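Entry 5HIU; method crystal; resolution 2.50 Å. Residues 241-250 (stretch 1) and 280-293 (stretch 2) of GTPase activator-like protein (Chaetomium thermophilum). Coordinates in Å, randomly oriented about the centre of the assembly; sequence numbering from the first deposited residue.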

# COMPACT_ATOMS: atom_id res chain seq x y z
N GLY A 241 -5.25 12.46 3.97
CA GLY A 241 -4.16 13.42 4.03
C GLY A 241 -3.57 13.60 2.65
O GLY A 241 -4.31 13.80 1.68
N SER A 242 -2.24 13.50 2.55
CA SER A 242 -1.54 13.67 1.27
C SER A 242 -0.17 13.02 1.19
O SER A 242 0.57 12.98 2.15
CB SER A 242 -1.36 15.14 0.94
OG SER A 242 -0.51 15.29 -0.19
N ILE A 243 0.11 12.49 0.01
CA ILE A 243 1.42 12.03 -0.40
C ILE A 243 2.24 13.24 -0.92
O ILE A 243 1.80 13.94 -1.83
CB ILE A 243 1.29 10.99 -1.52
CG1 ILE A 243 0.55 9.76 -1.01
CG2 ILE A 243 2.64 10.56 -2.05
CD1 ILE A 243 0.20 8.79 -2.12
N PRO A 244 3.43 13.47 -0.36
CA PRO A 244 4.23 14.57 -0.87
C PRO A 244 4.68 14.27 -2.28
O PRO A 244 4.84 13.11 -2.63
CB PRO A 244 5.43 14.60 0.08
CG PRO A 244 5.03 13.82 1.29
CD PRO A 244 4.07 12.79 0.78
N THR A 245 4.93 15.32 -3.07
CA THR A 245 5.25 15.16 -4.49
C THR A 245 6.44 14.22 -4.74
O THR A 245 6.37 13.34 -5.61
CB THR A 245 5.51 16.53 -5.19
OG1 THR A 245 6.65 17.18 -4.61
CG2 THR A 245 4.28 17.46 -5.07
N ASN A 246 7.51 14.37 -3.98
CA ASN A 246 8.71 13.54 -4.17
C ASN A 246 8.57 12.03 -3.84
O ASN A 246 9.49 11.25 -4.10
CB ASN A 246 9.86 14.12 -3.35
CG ASN A 246 9.55 14.18 -1.87
OD1 ASN A 246 8.39 14.29 -1.48
ND2 ASN A 246 10.58 14.13 -1.04
N LYS A 247 7.44 11.63 -3.26
CA LYS A 247 7.15 10.21 -2.99
C LYS A 247 6.29 9.53 -4.06
O LYS A 247 6.16 8.29 -4.09
CB LYS A 247 6.42 10.09 -1.65
CG LYS A 247 7.22 10.60 -0.47
CD LYS A 247 8.42 9.69 -0.23
CE LYS A 247 9.50 10.39 0.54
NZ LYS A 247 10.78 9.71 0.26
N LEU A 248 5.70 10.35 -4.93
CA LEU A 248 4.70 9.90 -5.88
C LEU A 248 5.26 8.84 -6.80
O LEU A 248 4.68 7.77 -6.91
CB LEU A 248 4.17 11.09 -6.70
CG LEU A 248 2.86 10.87 -7.49
CD1 LEU A 248 1.68 10.64 -6.55
CD2 LEU A 248 2.60 12.07 -8.39
N LYS A 249 6.38 9.10 -7.45
CA LYS A 249 6.97 8.10 -8.32
C LYS A 249 7.00 6.75 -7.61
O LYS A 249 6.54 5.74 -8.16
CB LYS A 249 8.38 8.51 -8.75
CG LYS A 249 9.05 7.50 -9.67
CD LYS A 249 10.37 8.00 -10.22
CE LYS A 249 11.09 6.85 -10.91
NZ LYS A 249 12.21 7.26 -11.80
N TYR A 250 7.51 6.73 -6.39
CA TYR A 250 7.72 5.49 -5.67
C TYR A 250 6.39 4.79 -5.34
O TYR A 250 6.24 3.59 -5.59
CB TYR A 250 8.59 5.74 -4.42
CG TYR A 250 10.08 6.02 -4.70
CD1 TYR A 250 10.55 6.22 -6.00
CD2 TYR A 250 11.00 6.08 -3.66
CE1 TYR A 250 11.89 6.45 -6.25
CE2 TYR A 250 12.35 6.32 -3.89
CZ TYR A 250 12.78 6.50 -5.19
OH TYR A 250 14.10 6.73 -5.46
N HIS A 280 -4.75 16.00 -7.43
CA HIS A 280 -3.71 16.91 -7.93
C HIS A 280 -2.50 16.19 -8.51
O HIS A 280 -1.78 16.73 -9.35
CB HIS A 280 -3.26 17.89 -6.84
CG HIS A 280 -2.67 17.24 -5.63
ND1 HIS A 280 -3.44 16.66 -4.64
CD2 HIS A 280 -1.39 17.11 -5.23
CE1 HIS A 280 -2.66 16.18 -3.69
NE2 HIS A 280 -1.41 16.45 -4.02
N HIS A 281 -2.28 14.96 -8.06
CA HIS A 281 -1.19 14.14 -8.58
C HIS A 281 -1.47 13.60 -9.98
O HIS A 281 -0.55 13.18 -10.69
CB HIS A 281 -0.92 13.00 -7.60
CG HIS A 281 -0.35 13.44 -6.28
ND1 HIS A 281 0.82 14.17 -6.19
CD2 HIS A 281 -0.77 13.24 -5.01
CE1 HIS A 281 1.09 14.41 -4.91
NE2 HIS A 281 0.14 13.84 -4.18
N GLY A 282 -2.75 13.60 -10.38
CA GLY A 282 -3.18 13.11 -11.70
C GLY A 282 -2.19 13.40 -12.79
O GLY A 282 -1.64 12.48 -13.39
N GLN A 283 -1.97 14.69 -13.05
CA GLN A 283 -1.02 15.11 -14.09
C GLN A 283 0.36 14.50 -13.89
O GLN A 283 0.92 13.90 -14.81
CB GLN A 283 -0.91 16.65 -14.17
CG GLN A 283 -1.99 17.32 -15.01
CD GLN A 283 -2.21 16.62 -16.35
OE1 GLN A 283 -1.26 16.38 -17.10
NE2 GLN A 283 -3.47 16.26 -16.64
N SER A 284 0.89 14.63 -12.67
CA SER A 284 2.21 14.09 -12.33
C SER A 284 2.25 12.58 -12.50
O SER A 284 3.23 12.02 -13.00
CB SER A 284 2.59 14.50 -10.91
OG SER A 284 2.76 15.91 -10.82
N THR A 285 1.17 11.91 -12.11
CA THR A 285 1.06 10.45 -12.24
C THR A 285 1.15 9.98 -13.69
O THR A 285 1.86 9.01 -13.99
CB THR A 285 -0.26 9.96 -11.64
OG1 THR A 285 -0.41 10.50 -10.31
CG2 THR A 285 -0.32 8.43 -11.61
N VAL A 286 0.44 10.65 -14.59
CA VAL A 286 0.50 10.31 -16.02
C VAL A 286 1.94 10.44 -16.52
O VAL A 286 2.49 9.54 -17.17
CB VAL A 286 -0.41 11.23 -16.86
CG1 VAL A 286 -0.16 11.05 -18.34
CG2 VAL A 286 -1.87 10.93 -16.56
N ARG A 287 2.53 11.59 -16.23
CA ARG A 287 3.92 11.91 -16.56
C ARG A 287 4.89 10.84 -16.04
O ARG A 287 5.78 10.39 -16.77
CB ARG A 287 4.24 13.27 -15.95
CG ARG A 287 5.66 13.77 -16.12
CD ARG A 287 5.69 15.29 -16.18
NE ARG A 287 4.77 15.90 -15.22
CZ ARG A 287 5.11 16.35 -14.01
NH1 ARG A 287 6.36 16.28 -13.56
NH2 ARG A 287 4.17 16.88 -13.23
N ILE A 288 4.68 10.44 -14.78
CA ILE A 288 5.46 9.37 -14.14
C ILE A 288 5.30 8.06 -14.88
O ILE A 288 6.27 7.40 -15.21
CB ILE A 288 5.05 9.19 -12.65
CG1 ILE A 288 5.58 10.35 -11.81
CG2 ILE A 288 5.55 7.86 -12.07
CD1 ILE A 288 4.88 10.52 -10.48
N LEU A 289 4.04 7.68 -15.11
CA LEU A 289 3.71 6.44 -15.80
C LEU A 289 4.31 6.36 -17.20
O LEU A 289 4.68 5.28 -17.68
CB LEU A 289 2.19 6.31 -15.94
CG LEU A 289 1.38 5.91 -14.71
CD1 LEU A 289 -0.09 6.18 -14.97
CD2 LEU A 289 1.60 4.44 -14.38
N LEU A 290 4.38 7.51 -17.88
CA LEU A 290 4.96 7.56 -19.22
C LEU A 290 6.45 7.47 -19.10
O LEU A 290 7.08 6.74 -19.88
CB LEU A 290 4.58 8.83 -19.95
CG LEU A 290 3.14 8.87 -20.46
CD1 LEU A 290 2.77 10.31 -20.80
CD2 LEU A 290 2.96 7.95 -21.66
N ASP A 291 7.01 8.20 -18.12
CA ASP A 291 8.45 8.15 -17.81
C ASP A 291 8.93 6.70 -17.74
O ASP A 291 10.01 6.40 -18.22
CB ASP A 291 8.78 8.84 -16.47
CG ASP A 291 8.89 10.35 -16.59
OD1 ASP A 291 9.00 10.89 -17.71
OD2 ASP A 291 8.88 10.99 -15.52
N PHE A 292 8.14 5.80 -17.17
CA PHE A 292 8.54 4.41 -17.12
C PHE A 292 8.76 3.89 -18.53
O PHE A 292 9.63 3.06 -18.76
CB PHE A 292 7.52 3.56 -16.37
CG PHE A 292 7.35 3.97 -14.94
CD1 PHE A 292 8.45 4.29 -14.15
CD2 PHE A 292 6.08 4.04 -14.37
CE1 PHE A 292 8.29 4.67 -12.82
CE2 PHE A 292 5.91 4.42 -13.04
CZ PHE A 292 7.02 4.73 -12.26
N LEU A 293 7.99 4.43 -19.47
CA LEU A 293 8.16 4.11 -20.88
C LEU A 293 9.24 4.99 -21.53
O LEU A 293 10.17 4.47 -22.15
CB LEU A 293 6.82 4.28 -21.60
CG LEU A 293 5.57 3.66 -20.96
CD1 LEU A 293 4.32 3.95 -21.79
CD2 LEU A 293 5.75 2.16 -20.78

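This is a small, mainly apolar helix-on-helix contact, centred on one leucine knob and supplemented at one end by a single weak hydrogen bond from a histidine to a loop carbonyl. The helix that includes Leu-248 to Tyr-250, which continues beyond the stretch, and the long helix of stretch 2 run in broadly the same direction, their axes crossing at -42° and coming within 10.0 Å of each other. The contact buries 433 Å² in all, and the backbones draw nearer along its length: the CA atoms of Thr-245 and His-281 lie 7.7 Å apart, those of Lys-249 and Ile-288 only 6.1 Å.

Leu-248 points toward the second helix and sits among His-281, Ser-284, Thr-285 and Ile-288, residues spaced so that one face of a helix offers a hollow. Both of its methyls find partners here. Leu-248 CD1 lies over the face of the His-281 ring, 3.7 Å from the centroid, a CH-pi contact; Leu-248 CD2 chiefly meets Ile-288 CD1 and Ser-284 CB, each at 3.5 Å. Thr-285 turns its hydroxyl to its own backbone, OG1 donating to His-281 O at 2.7 Å.

His-281 serves two chemistries at once. While its ring face receives the leucine methyl, its edge is directed at the loop before the first helix, where NE2 donates to Ile-243 O at 2.9 Å; the N-H...O angle of 125° makes this bond weak.

At the other end, Lys-249 has an extended side chain, all four chi angles t, whose aliphatic part covers the second helix: CG lies 4.3 Å from Ile-288 CG2, and CE approaches the edge of the Phe-292 ring, 4.0 Å from CE1. A lysine fits this exposed border because its methylenes can pack on apolar neighbours while the charged ammonium group sits at the exposed margin.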